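PDB 3O66: glycine betaine/carnitine/choline ABC transporter from Staphylococcus aureus subsp. aureus Mu50, which probably binds glycine betaine, carnitine or choline as the substrate-binding component of an ABC importer. Local coordinates for residues K164-D169 / L210-Q215. Sequence-based numbering, arbitrary orientation.
Sequences KEYGFD and LKDDKQ
D212 sets its CG anti to its own backbone N (chi1 178°), which puts the carboxylate beside its own carbonyl carbon, on the side of the residues that follow; K214 has CG anti to its carbonyl carbon (chi1 -69°), and its chain lies along the ring of Y166. That ring reaches out from the end of helix 159-166 until OH meets D212 OD1 at 2.6 Å. The phenol donates to the anti lone pair of OD1 and accepts from the backbone N of K214, 2.9 Å from OH in a nearly straight bond (166°). A tyrosine suits the place because its hydroxyl can give and take at once, while aspartate is short enough to offer one OD1 both to Y166 and to the backbone N of F216; its OD2 takes the N of F217. Residues D212 to Q215 form a type I beta turn, and the contact joins the C-terminal end of helix 159-166 to the loop leaving strand 208-209, an outermost strand of one of the two mixed sheets of this periplasmic-binding-protein-type fold. K214 has CD over one ring face, 4.0 Å from the centroid in a CH-pi contact. Its long chain then reaches the helix end, where NZ makes a weak 3.5 Å bond to E165 O. The D213 carboxylate, steeply inclined to the ring, can bring OD1 within 3.5 Å of Y166 CE1 while OD2 is hydrogen-bonded to S134 OG. A water bridges K214 O and, by a weaker bond, E165 OE1.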
loop_
_atom_site.group_PDB
_atom_site.type_symbol
_atom_site.label_atom_id
_atom_site.label_comp_id
_atom_site.label_asym_id
_atom_site.label_seq_id
_atom_site.Cartn_x
_atom_site.Cartn_y
_atom_site.Cartn_z
ATOM N N LYS A 164 23.237 3.253 10.088
ATOM C CA LYS A 164 24.001 4.462 9.784
ATOM C C LYS A 164 23.106 5.716 9.874
ATOM O O LYS A 164 23.439 6.671 10.582
ATOM C CB LYS A 164 24.664 4.329 8.401
ATOM C CG LYS A 164 25.659 5.440 8.048
ATOM C CD LYS A 164 26.632 5.039 6.918
ATOM C CE LYS A 164 25.947 4.929 5.552
ATOM N NZ LYS A 164 26.917 5.172 4.419
ATOM N N GLU A 165 21.975 5.687 9.171
ATOM C CA GLU A 165 20.978 6.765 9.182
ATOM C C GLU A 165 20.430 7.096 10.571
ATOM O O GLU A 165 20.491 8.253 11.014
ATOM C CB GLU A 165 19.807 6.420 8.246
ATOM C CG GLU A 165 18.755 7.527 8.114
ATOM C CD GLU A 165 19.222 8.678 7.235
ATOM O OE1 GLU A 165 19.350 8.470 6.004
ATOM O OE2 GLU A 165 19.461 9.792 7.767
ATOM N N TYR A 166 19.891 6.086 11.255
ATOM C CA TYR A 166 19.224 6.329 12.521
ATOM C C TYR A 166 20.165 6.415 13.734
ATOM O O TYR A 166 19.831 7.056 14.722
ATOM C CB TYR A 166 18.074 5.348 12.721
ATOM C CG TYR A 166 16.763 5.871 12.150
ATOM C CD1 TYR A 166 15.982 6.770 12.887
ATOM C CD2 TYR A 166 16.330 5.504 10.876
ATOM C CE1 TYR A 166 14.790 7.278 12.389
ATOM C CE2 TYR A 166 15.096 6.011 10.344
ATOM C CZ TYR A 166 14.354 6.900 11.118
ATOM O OH TYR A 166 13.161 7.421 10.676
ATOM N N GLY A 167 21.341 5.803 13.647
ATOM C CA GLY A 167 22.364 5.979 14.687
ATOM C C GLY A 167 22.211 5.080 15.901
ATOM O O GLY A 167 22.721 5.392 16.980
ATOM N N PHE A 168 21.519 3.955 15.731
ATOM C CA PHE A 168 21.410 2.957 16.797
ATOM C C PHE A 168 21.231 1.534 16.244
ATOM O O PHE A 168 20.984 1.348 15.046
ATOM C CB PHE A 168 20.303 3.327 17.800
ATOM C CG PHE A 168 18.918 3.402 17.202
ATOM C CD1 PHE A 168 18.150 2.245 17.036
ATOM C CD2 PHE A 168 18.369 4.629 16.839
ATOM C CE1 PHE A 168 16.869 2.310 16.492
ATOM C CE2 PHE A 168 17.064 4.707 16.299
ATOM C CZ PHE A 168 16.328 3.550 16.110
ATOM N N ASP A 169 21.398 0.536 17.108
ATOM C CA ASP A 169 21.171 -0.833 16.681
ATOM C C ASP A 169 20.479 -1.669 17.746
ATOM O O ASP A 169 20.248 -1.207 18.868
ATOM C CB ASP A 169 22.440 -1.480 16.075
ATOM C CG ASP A 169 23.401 -2.045 17.106
ATOM O OD1 ASP A 169 23.367 -1.645 18.288
ATOM O OD2 ASP A 169 24.229 -2.910 16.703
ATOM N N LEU A 210 5.324 2.989 13.996
ATOM C CA LEU A 210 6.140 4.161 14.324
ATOM C C LEU A 210 6.402 5.035 13.099
ATOM O O LEU A 210 6.556 4.520 11.991
ATOM C CB LEU A 210 7.476 3.719 14.956
ATOM C CG LEU A 210 7.351 2.892 16.261
ATOM C CD1 LEU A 210 8.740 2.481 16.734
ATOM C CD2 LEU A 210 6.652 3.726 17.343
ATOM N N LYS A 211 6.430 6.355 13.301
ATOM C CA LYS A 211 6.693 7.289 12.208
ATOM C C LYS A 211 8.172 7.247 11.832
ATOM O O LYS A 211 9.045 7.263 12.712
ATOM C CB LYS A 211 6.264 8.729 12.587
ATOM C CG LYS A 211 4.747 8.884 12.687
ATOM C CD LYS A 211 4.281 10.303 13.059
ATOM C CE LYS A 211 4.701 10.707 14.470
ATOM N NZ LYS A 211 4.153 12.061 14.857
ATOM N N ASP A 212 8.436 7.133 10.533
ATOM C CA ASP A 212 9.809 7.163 9.965
ATOM C C ASP A 212 10.232 8.647 9.869
ATOM O O ASP A 212 10.170 9.281 8.800
ATOM C CB ASP A 212 9.764 6.458 8.602
ATOM C CG ASP A 212 11.095 6.451 7.843
ATOM O OD1 ASP A 212 12.218 6.681 8.395
ATOM O OD2 ASP A 212 10.991 6.177 6.624
ATOM N N ASP A 213 10.657 9.190 11.006
ATOM C CA ASP A 213 10.911 10.629 11.137
ATOM C C ASP A 213 12.097 11.123 10.307
ATOM O O ASP A 213 12.165 12.311 9.984
ATOM C CB ASP A 213 11.126 11.003 12.608
ATOM C CG ASP A 213 12.237 10.177 13.259
ATOM O OD1 ASP A 213 11.969 9.012 13.635
ATOM O OD2 ASP A 213 13.385 10.690 13.374
ATOM N N LYS A 214 13.022 10.223 9.961
ATOM C CA LYS A 214 14.165 10.581 9.114
ATOM C C LYS A 214 13.964 10.249 7.622
ATOM O O LYS A 214 14.860 10.480 6.809
ATOM C CB LYS A 214 15.459 9.936 9.641
ATOM C CG LYS A 214 15.930 10.538 10.964
ATOM C CD LYS A 214 17.299 10.026 11.349
ATOM C CE LYS A 214 17.845 10.797 12.538
ATOM N NZ LYS A 214 19.240 11.258 12.220
ATOM N N GLN A 215 12.778 9.731 7.266
ATOM C CA GLN A 215 12.470 9.323 5.883
ATOM C C GLN A 215 13.551 8.416 5.291
ATOM O O GLN A 215 14.035 8.649 4.159
ATOM C CB GLN A 215 12.222 10.532 4.955
ATOM C CG GLN A 215 11.121 11.458 5.428
ATOM C CD GLN A 215 10.956 12.713 4.564
ATOM O OE1 GLN A 215 11.917 13.225 3.951
ATOM N NE2 GLN A 215 9.731 13.222 4.524
HETATM O O HOH W 1 16.945 9.390 5.263
#